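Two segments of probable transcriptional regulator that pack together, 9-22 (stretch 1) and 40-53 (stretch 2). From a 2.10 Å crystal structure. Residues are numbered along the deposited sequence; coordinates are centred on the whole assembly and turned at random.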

ATOM      1  N   ARG C   9       4.693  36.164  -2.927  1.00 44.42           N
ATOM      2  CA  ARG C   9       4.879  37.503  -3.477  1.00 44.37           C
ATOM      3  C   ARG C   9       3.859  37.900  -4.573  1.00 42.91           C
ATOM      4  O   ARG C   9       3.577  39.069  -4.778  1.00 44.11           O
ATOM      5  CB  ARG C   9       6.279  37.599  -4.087  1.00 45.09           C
ATOM      6  CG  ARG C   9       6.792  39.015  -4.121  1.00 50.41           C
ATOM      7  CD  ARG C   9       7.490  39.331  -2.805  1.00 56.47           C
ATOM      8  NE  ARG C   9       7.233  40.685  -2.285  1.00 58.78           N
ATOM      9  CZ  ARG C   9       7.924  41.786  -2.601  1.00 59.69           C
ATOM     10  NH1 ARG C   9       7.599  42.943  -2.022  1.00 57.61           N
ATOM     11  NH2 ARG C   9       8.924  41.755  -3.493  1.00 59.55           N
ATOM     12  N   LEU C  10       3.314  36.928  -5.270  1.00 40.07           N
ATOM     13  CA  LEU C  10       2.471  37.200  -6.426  1.00 37.75           C
ATOM     14  C   LEU C  10       1.017  37.258  -5.986  1.00 36.23           C
ATOM     15  O   LEU C  10       0.535  36.392  -5.228  1.00 36.03           O
ATOM     16  CB  LEU C  10       2.694  36.112  -7.466  1.00 37.45           C
ATOM     17  CG  LEU C  10       2.121  36.218  -8.891  1.00 38.88           C
ATOM     18  CD1 LEU C  10       2.655  37.419  -9.687  1.00 38.97           C
ATOM     19  CD2 LEU C  10       2.275  34.903  -9.623  1.00 37.70           C
ATOM     20  N   ASP C  11       0.299  38.265  -6.472  1.00 34.37           N
ATOM     21  CA  ASP C  11      -1.162  38.188  -6.386  1.00 31.64           C
ATOM     22  C   ASP C  11      -1.644  37.101  -7.347  1.00 31.62           C
ATOM     23  O   ASP C  11      -1.876  37.351  -8.530  1.00 29.19           O
ATOM     24  CB  ASP C  11      -1.792  39.516  -6.709  1.00 32.12           C
ATOM     25  CG  ASP C  11      -3.293  39.506  -6.498  1.00 30.58           C
ATOM     26  OD1 ASP C  11      -3.883  40.579  -6.500  1.00 29.76           O
ATOM     27  OD2 ASP C  11      -3.885  38.444  -6.332  1.00 25.69           O
ATOM     28  N   LEU C  12      -1.792  35.889  -6.807  1.00 30.14           N
ATOM     29  CA  LEU C  12      -2.295  34.742  -7.541  1.00 29.83           C
ATOM     30  C   LEU C  12      -3.605  34.929  -8.348  1.00 29.50           C
ATOM     31  O   LEU C  12      -3.860  34.175  -9.313  1.00 30.56           O
ATOM     32  CB  LEU C  12      -2.429  33.535  -6.566  1.00 29.04           C
ATOM     33  CG  LEU C  12      -1.104  33.124  -5.862  1.00 30.95           C
ATOM     34  CD1 LEU C  12      -1.276  31.916  -4.942  1.00 30.21           C
ATOM     35  CD2 LEU C  12       0.042  32.880  -6.844  1.00 30.35           C
ATOM     36  N   ASN C  13      -4.460  35.862  -7.939  1.00 29.22           N
ATOM     37  CA  ASN C  13      -5.704  36.095  -8.662  1.00 31.01           C
ATOM     38  C   ASN C  13      -5.410  36.618 -10.035  1.00 30.65           C
ATOM     39  O   ASN C  13      -6.210  36.378 -10.947  1.00 29.34           O
ATOM     40  CB  ASN C  13      -6.650  37.104  -7.977  1.00 30.62           C
ATOM     41  CG  ASN C  13      -7.076  36.654  -6.651  1.00 31.89           C
ATOM     42  OD1 ASN C  13      -6.796  37.310  -5.621  1.00 33.49           O
ATOM     43  ND2 ASN C  13      -7.725  35.529  -6.616  1.00 28.35           N
ATOM     44  N   LEU C  14      -4.280  37.314 -10.183  1.00 29.92           N
ATOM     45  CA  LEU C  14      -3.845  37.794 -11.515  1.00 31.34           C
ATOM     46  C   LEU C  14      -3.528  36.676 -12.460  1.00 32.55           C
ATOM     47  O   LEU C  14      -3.400  36.910 -13.652  1.00 32.50           O
ATOM     48  CB  LEU C  14      -2.586  38.610 -11.404  1.00 29.14           C
ATOM     49  CG  LEU C  14      -2.649  39.940 -10.616  1.00 29.47           C
ATOM     50  CD1 LEU C  14      -1.242  40.542 -10.538  1.00 26.22           C
ATOM     51  CD2 LEU C  14      -3.669  40.941 -11.208  1.00 25.85           C
ATOM     52  N   LEU C  15      -3.349  35.462 -11.942  1.00 33.95           N
ATOM     53  CA  LEU C  15      -3.054  34.304 -12.824  1.00 33.73           C
ATOM     54  C   LEU C  15      -4.279  33.799 -13.561  1.00 32.52           C
ATOM     55  O   LEU C  15      -4.140  33.108 -14.574  1.00 33.01           O
ATOM     56  CB  LEU C  15      -2.410  33.144 -12.074  1.00 33.89           C
ATOM     57  CG  LEU C  15      -0.989  33.425 -11.622  1.00 36.86           C
ATOM     58  CD1 LEU C  15      -0.544  32.291 -10.756  1.00 38.86           C
ATOM     59  CD2 LEU C  15      -0.003  33.651 -12.783  1.00 36.45           C
ATOM     60  N   LEU C  16      -5.477  34.084 -13.072  1.00 32.90           N
ATOM     61  CA  LEU C  16      -6.672  33.759 -13.899  1.00 33.26           C
ATOM     62  C   LEU C  16      -6.768  34.656 -15.099  1.00 33.48           C
ATOM     63  O   LEU C  16      -7.446  34.273 -16.057  1.00 32.17           O
ATOM     64  CB  LEU C  16      -8.006  33.958 -13.174  1.00 34.91           C
ATOM     65  CG  LEU C  16      -8.072  33.141 -11.903  1.00 38.13           C
ATOM     66  CD1 LEU C  16      -9.199  33.715 -11.135  1.00 37.79           C
ATOM     67  CD2 LEU C  16      -8.332  31.717 -12.362  1.00 37.65           C
ATOM     68  N   VAL C  17      -6.205  35.886 -14.998  1.00 32.16           N
ATOM     69  CA  VAL C  17      -6.222  36.865 -16.114  1.00 31.84           C
ATOM     70  C   VAL C  17      -5.202  36.393 -17.134  1.00 31.23           C
ATOM     71  O   VAL C  17      -5.483  36.283 -18.338  1.00 30.94           O
ATOM     72  CB  VAL C  17      -5.915  38.339 -15.587  1.00 32.33           C
ATOM     73  CG1 VAL C  17      -5.713  39.276 -16.705  1.00 36.16           C
ATOM     74  CG2 VAL C  17      -7.053  38.851 -14.715  1.00 34.19           C
ATOM     75  N   PHE C  18      -4.010  36.049 -16.648  1.00 30.38           N
ATOM     76  CA  PHE C  18      -3.009  35.404 -17.468  1.00 30.60           C
ATOM     77  C   PHE C  18      -3.592  34.203 -18.244  1.00 32.43           C
ATOM     78  O   PHE C  18      -3.386  34.089 -19.442  1.00 30.98           O
ATOM     79  CB  PHE C  18      -1.808  34.908 -16.669  1.00 30.64           C
ATOM     80  CG  PHE C  18      -0.714  34.328 -17.540  1.00 31.08           C
ATOM     81  CD1 PHE C  18      -0.624  32.978 -17.770  1.00 34.98           C
ATOM     82  CD2 PHE C  18       0.212  35.162 -18.189  1.00 34.60           C
ATOM     83  CE1 PHE C  18       0.409  32.434 -18.620  1.00 30.72           C
ATOM     84  CE2 PHE C  18       1.253  34.614 -19.024  1.00 30.80           C
ATOM     85  CZ  PHE C  18       1.326  33.249 -19.215  1.00 30.61           C
ATOM     86  N   ASP C  19      -4.215  33.275 -17.528  1.00 33.16           N
ATOM     87  CA  ASP C  19      -4.716  32.061 -18.139  1.00 34.14           C
ATOM     88  C   ASP C  19      -5.845  32.337 -19.214  1.00 35.02           C
ATOM     89  O   ASP C  19      -5.811  31.770 -20.302  1.00 35.76           O
ATOM     90  CB  ASP C  19      -5.250  31.151 -17.048  1.00 33.09           C
ATOM     91  CG  ASP C  19      -5.769  29.796 -17.603  1.00 35.83           C
ATOM     92  OD1 ASP C  19      -6.996  29.609 -17.682  1.00 33.65           O
ATOM     93  OD2 ASP C  19      -4.940  28.931 -17.925  1.00 34.86           O
ATOM     94  N   ALA C  20      -6.817  33.179 -18.867  1.00 34.18           N
ATOM     95  CA  ALA C  20      -7.873  33.597 -19.783  1.00 34.06           C
ATOM     96  C   ALA C  20      -7.318  34.287 -21.052  1.00 36.01           C
ATOM     97  O   ALA C  20      -7.776  34.006 -22.186  1.00 34.60           O
ATOM     98  CB  ALA C  20      -8.783  34.479 -19.081  1.00 33.73           C
ATOM     99  N   LEU C  21      -6.312  35.154 -20.880  1.00 34.04           N
ATOM    100  CA  LEU C  21      -5.738  35.877 -21.991  1.00 34.55           C
ATOM    101  C   LEU C  21      -4.933  34.898 -22.847  1.00 35.26           C
ATOM    102  O   LEU C  21      -4.879  35.057 -24.069  1.00 35.17           O
ATOM    103  CB  LEU C  21      -4.801  37.047 -21.541  1.00 33.65           C
ATOM    104  CG  LEU C  21      -4.726  38.381 -22.325  1.00 37.77           C
ATOM    105  CD1 LEU C  21      -3.415  39.255 -22.184  1.00 29.98           C
ATOM    106  CD2 LEU C  21      -5.316  38.354 -23.788  1.00 36.04           C
ATOM    107  N   TYR C  22      -4.237  33.939 -22.226  1.00 34.14           N
ATOM    108  CA  TYR C  22      -3.464  32.952 -23.005  1.00 34.89           C
ATOM    109  C   TYR C  22      -4.304  32.049 -23.970  1.00 35.96           C
ATOM    110  O   TYR C  22      -3.884  31.725 -25.116  1.00 34.05           O
ATOM    111  CB  TYR C  22      -2.578  32.107 -22.080  1.00 35.00           C
ATOM    112  CG  TYR C  22      -1.573  31.316 -22.884  1.00 36.70           C
ATOM    113  CD1 TYR C  22      -1.856  30.005 -23.300  1.00 36.35           C
ATOM    114  CD2 TYR C  22      -0.350  31.885 -23.279  1.00 37.14           C
ATOM    115  CE1 TYR C  22      -0.958  29.284 -24.096  1.00 33.83           C
ATOM    116  CE2 TYR C  22       0.568  31.138 -24.077  1.00 35.03           C
ATOM    117  CZ  TYR C  22       0.248  29.853 -24.452  1.00 35.27           C
ATOM    118  OH  TYR C  22       1.147  29.092 -25.223  1.00 41.96           O
ATOM    119  N   ALA C  40     -10.823  47.135 -16.084  1.00 45.33           N
ATOM    120  CA  ALA C  40     -10.446  46.301 -14.953  1.00 42.55           C
ATOM    121  C   ALA C  40      -9.467  45.247 -15.443  1.00 40.89           C
ATOM    122  O   ALA C  40      -8.439  45.007 -14.779  1.00 39.54           O
ATOM    123  CB  ALA C  40     -11.654  45.638 -14.312  1.00 41.96           C
ATOM    124  N   PHE C  41      -9.808  44.614 -16.570  1.00 38.76           N
ATOM    125  CA  PHE C  41      -8.934  43.682 -17.242  1.00 37.88           C
ATOM    126  C   PHE C  41      -7.582  44.294 -17.570  1.00 38.42           C
ATOM    127  O   PHE C  41      -6.531  43.670 -17.429  1.00 36.49           O
ATOM    128  CB  PHE C  41      -9.541  43.125 -18.543  1.00 37.68           C
ATOM    129  CG  PHE C  41      -8.822  41.870 -19.040  1.00 38.38           C
ATOM    130  CD1 PHE C  41      -9.164  40.601 -18.536  1.00 36.08           C
ATOM    131  CD2 PHE C  41      -7.804  41.965 -19.973  1.00 38.07           C
ATOM    132  CE1 PHE C  41      -8.498  39.429 -18.956  1.00 38.36           C
ATOM    133  CE2 PHE C  41      -7.114  40.812 -20.404  1.00 33.79           C
ATOM    134  CZ  PHE C  41      -7.445  39.544 -19.902  1.00 34.46           C
ATOM    135  N   SER C  42      -7.614  45.506 -18.086  1.00 38.35           N
ATOM    136  CA  SER C  42      -6.392  46.084 -18.611  1.00 39.16           C
ATOM    137  C   SER C  42      -5.474  46.463 -17.410  1.00 38.49           C
ATOM    138  O   SER C  42      -4.256  46.307 -17.483  1.00 38.45           O
ATOM    139  CB  SER C  42      -6.775  47.314 -19.413  1.00 40.23           C
ATOM    140  OG  SER C  42      -5.643  47.939 -19.964  1.00 44.85           O
ATOM    141  N   HIS C  43      -6.086  46.930 -16.313  1.00 37.09           N
ATOM    142  CA  HIS C  43      -5.359  47.234 -15.076  1.00 36.81           C
ATOM    143  C   HIS C  43      -4.713  45.933 -14.581  1.00 35.29           C
ATOM    144  O   HIS C  43      -3.529  45.915 -14.225  1.00 35.54           O
ATOM    145  CB  HIS C  43      -6.302  47.867 -14.005  1.00 36.20           C
ATOM    146  CG  HIS C  43      -5.684  48.044 -12.634  1.00 41.51           C
ATOM    147  ND1 HIS C  43      -4.397  48.526 -12.430  1.00 42.64           N
ATOM    148  CD2 HIS C  43      -6.216  47.894 -11.391  1.00 42.17           C
ATOM    149  CE1 HIS C  43      -4.144  48.586 -11.130  1.00 39.57           C
ATOM    150  NE2 HIS C  43      -5.227  48.210 -10.479  1.00 43.38           N
ATOM    151  N   ALA C  44      -5.470  44.838 -14.580  1.00 33.64           N
ATOM    152  CA  ALA C  44      -4.980  43.561 -14.024  1.00 32.43           C
ATOM    153  C   ALA C  44      -3.810  43.082 -14.835  1.00 32.02           C
ATOM    154  O   ALA C  44      -2.797  42.621 -14.265  1.00 29.99           O
ATOM    155  CB  ALA C  44      -6.083  42.514 -13.995  1.00 31.36           C
ATOM    156  N   LEU C  45      -3.930  43.201 -16.173  1.00 31.29           N
ATOM    157  CA  LEU C  45      -2.836  42.787 -17.050  1.00 33.07           C
ATOM    158  C   LEU C  45      -1.587  43.655 -16.761  1.00 32.71           C
ATOM    159  O   LEU C  45      -0.485  43.144 -16.800  1.00 33.51           O
ATOM    160  CB  LEU C  45      -3.238  42.903 -18.534  1.00 33.94           C
ATOM    161  CG  LEU C  45      -2.145  42.762 -19.608  1.00 35.15           C
ATOM    162  CD1 LEU C  45      -1.397  41.412 -19.537  1.00 32.55           C
ATOM    163  CD2 LEU C  45      -2.762  43.016 -21.070  1.00 33.66           C
ATOM    164  N   GLY C  46      -1.800  44.953 -16.467  1.00 32.12           N
ATOM    165  CA  GLY C  46      -0.735  45.864 -16.130  1.00 31.99           C
ATOM    166  C   GLY C  46      -0.033  45.442 -14.846  1.00 31.03           C
ATOM    167  O   GLY C  46       1.179  45.434 -14.797  1.00 31.03           O
ATOM    168  N   ARG C  47      -0.804  45.107 -13.809  1.00 30.22           N
ATOM    169  CA  ARG C  47      -0.242  44.585 -12.584  1.00 31.16           C
ATOM    170  C   ARG C  47       0.570  43.280 -12.775  1.00 32.06           C
ATOM    171  O   ARG C  47       1.622  43.105 -12.155  1.00 32.40           O
ATOM    172  CB  ARG C  47      -1.352  44.386 -11.556  1.00 30.40           C
ATOM    173  CG  ARG C  47      -2.056  45.678 -11.141  1.00 30.43           C
ATOM    174  CD  ARG C  47      -3.154  45.302 -10.198  1.00 35.81           C
ATOM    175  NE  ARG C  47      -2.558  44.408  -9.204  1.00 39.85           N
ATOM    176  CZ  ARG C  47      -3.234  43.550  -8.440  1.00 42.16           C
ATOM    177  NH1 ARG C  47      -4.552  43.494  -8.523  1.00 40.75           N
ATOM    178  NH2 ARG C  47      -2.581  42.789  -7.560  1.00 38.86           N
ATOM    179  N   LEU C  48       0.059  42.358 -13.602  1.00 32.54           N
ATOM    180  CA  LEU C  48       0.727  41.114 -13.838  1.00 34.21           C
ATOM    181  C   LEU C  48       2.016  41.400 -14.602  1.00 35.40           C
ATOM    182  O   LEU C  48       3.049  40.759 -14.323  1.00 37.67           O
ATOM    183  CB  LEU C  48      -0.185  40.106 -14.602  1.00 35.18           C
ATOM    184  CG  LEU C  48       0.315  38.630 -14.548  1.00 36.46           C
ATOM    185  CD1 LEU C  48       0.666  38.171 -13.097  1.00 42.53           C
ATOM    186  CD2 LEU C  48      -0.654  37.671 -15.071  1.00 37.48           C
ATOM    187  N   ARG C  49       2.020  42.343 -15.544  1.00 33.78           N
ATOM    188  CA  ARG C  49       3.274  42.663 -16.254  1.00 33.85           C
ATOM    189  C   ARG C  49       4.361  43.211 -15.272  1.00 34.65           C
ATOM    190  O   ARG C  49       5.552  42.960 -15.428  1.00 32.67           O
ATOM    191  CB  ARG C  49       3.049  43.704 -17.352  1.00 34.40           C
ATOM    192  CG  ARG C  49       2.226  43.219 -18.538  1.00 34.82           C
ATOM    193  CD  ARG C  49       1.903  44.350 -19.538  1.00 33.21           C
ATOM    194  NE  ARG C  49       1.535  43.765 -20.856  1.00 32.75           N
ATOM    195  CZ  ARG C  49       0.655  44.277 -21.719  1.00 32.91           C
ATOM    196  NH1 ARG C  49       0.008  45.397 -21.429  1.00 30.92           N
ATOM    197  NH2 ARG C  49       0.422  43.650 -22.873  1.00 37.04           N
ATOM    198  N   GLN C  50       3.927  43.977 -14.298  1.00 35.57           N
ATOM    199  CA  GLN C  50       4.809  44.456 -13.224  1.00 38.11           C
ATOM    200  C   GLN C  50       5.210  43.314 -12.306  1.00 39.63           C
ATOM    201  O   GLN C  50       6.380  43.202 -12.007  1.00 42.03           O
ATOM    202  CB  GLN C  50       4.142  45.557 -12.438  1.00 37.45           C
ATOM    203  CG  GLN C  50       3.898  46.841 -13.258  1.00 39.50           C
ATOM    204  CD  GLN C  50       5.128  47.341 -13.961  1.00 41.79           C
ATOM    205  OE1 GLN C  50       6.198  47.388 -13.389  1.00 47.03           O
ATOM    206  NE2 GLN C  50       4.977  47.741 -15.216  1.00 46.52           N
ATOM    207  N   GLY C  51       4.271  42.441 -11.927  1.00 40.12           N
ATOM    208  CA  GLY C  51       4.589  41.258 -11.138  1.00 40.90           C
ATOM    209  C   GLY C  51       5.594  40.255 -11.748  1.00 42.79           C
ATOM    210  O   GLY C  51       6.275  39.538 -10.999  1.00 42.82           O
ATOM    211  N   LEU C  52       5.656  40.165 -13.086  1.00 41.14           N
ATOM    212  CA  LEU C  52       6.468  39.168 -13.757  1.00 40.86           C
ATOM    213  C   LEU C  52       7.578  39.858 -14.465  1.00 41.68           C
ATOM    214  O   LEU C  52       8.453  39.203 -15.068  1.00 41.87           O
ATOM    215  CB  LEU C  52       5.620  38.315 -14.710  1.00 40.21           C
ATOM    216  CG  LEU C  52       4.668  37.452 -13.888  1.00 37.37           C
ATOM    217  CD1 LEU C  52       3.668  36.691 -14.743  1.00 39.90           C
ATOM    218  CD2 LEU C  52       5.477  36.454 -12.995  1.00 40.81           C
ATOM    219  N   ASP C  53       7.556  41.195 -14.364  1.00 41.98           N
ATOM    220  CA  ASP C  53       8.502  42.041 -15.045  1.00 42.76           C
ATOM    221  C   ASP C  53       8.696  41.584 -16.505  1.00 43.36           C
ATOM    222  O   ASP C  53       9.816  41.282 -16.950  1.00 43.22           O
ATOM    223  CB  ASP C  53       9.834  42.057 -14.287  1.00 44.10           C
ATOM    224  CG  ASP C  53      10.798  43.057 -14.861  1.00 45.01           C
ATOM    225  OD1 ASP C  53      10.357  44.143 -15.287  1.00 43.69           O
ATOM    226  OD2 ASP C  53      12.000  42.752 -14.860  1.00 49.55           O
TER
HETATM  227  O   HOH W   1      -5.994  40.977  -8.140  1.00 49.53           O

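The two stretches bury 694 Å² between them, through mainly aliphatic and aromatic contacts and one salt bridge. The helix of residues 40-52 crosses helix 15-22 at 107° between their N-to-C directions, with an axial approach of 9.5 Å, and stretch 2 is read against stretch 1 in reverse: Leu45 lies near Val17, Leu48 near Leu14 and Gly51 near Leu10.

The contact opens at Phe41. Its CA-to-CB bond points sideways, but a t rotamer brings the ring to stretch 1, where it meets two residues one helical turn apart. Val17 CG1 sits over one face, 4.0 Å from the ring centroid and 3.6 Å from Phe41 CE1, in a CH-pi contact. Leu21 approaches the edge, with its CG 3.8 Å from Phe41 CZ. A flat aromatic side chain suits this position because its face and its edge each receive an aliphatic group.

Ala44, one turn on, points toward stretch 1. Its single methyl packs directly against stretch 1: Ala44 CB is 3.9 Å from Val17 CG2 and 4.0 Å from Leu14 CD2, so the methyl touches two branched residues at once. Leu14 CD2 also reaches the helix backbone, lying 3.6 Å from Ala44 O. The CA-to-CB bond of the neighbouring Leu45 points sideways, and its CD1 lies 4.0 Å from Leu21 CD1, extending the apolar surface.

Arg47 makes the polar connection. Its CA-to-CB bond points toward stretch 1, and the long side chain carries the guanidinium to Asp11, which precedes helix 15-22. Arg47 NH2 donates a hydrogen bond to Asp11 OD1 at 2.8 Å, with an N-H...O angle of 158°, as part of a salt bridge. The carboxylate oxygen lies near the guanidinium plane, the favourable direction for such a bond, while Leu14 CD2 packs over one face, 3.8 Å from Arg47 NH1. A water reinforces the bridge, donating to Asp11 OD1 at 2.7 Å and accepting from Arg47 NH1 at 2.9 Å. The other oxygen, Asp11 OD2, accepts a hydrogen bond from Asn13 N at 3.1 Å, which ties the carboxylate to the backbone of its own stretch.

Leu48 has the largest contact area of any residue in the two stretches. Although its CA-to-CB bond points sideways, the end of the side chain comes nearer; both methyls touch Leu14, and beyond it CD1 meets Leu10 and CD2 meets Phe18. Leu48 CD1 lies 3.7 Å from Leu14 CB and 4.0 Å from Leu10 CD1, whereas Leu48 CD2 is 3.4 Å from Phe18 CB and 3.2 Å from Leu14 O. A branched aliphatic side chain is well matched to this buried site, which is lined largely by leucine and phenylalanine carbons.

At Gly51 the absence of a side chain leaves room for Leu10: a CB here would point toward stretch 1 and lie only 3.4 Å from Leu10 CD1, a tight approach. Leu52 closes the contact more loosely, its CD2 4.5 Å from Leu10 CD1, before Asp53 leaves helical geometry with a positive phi.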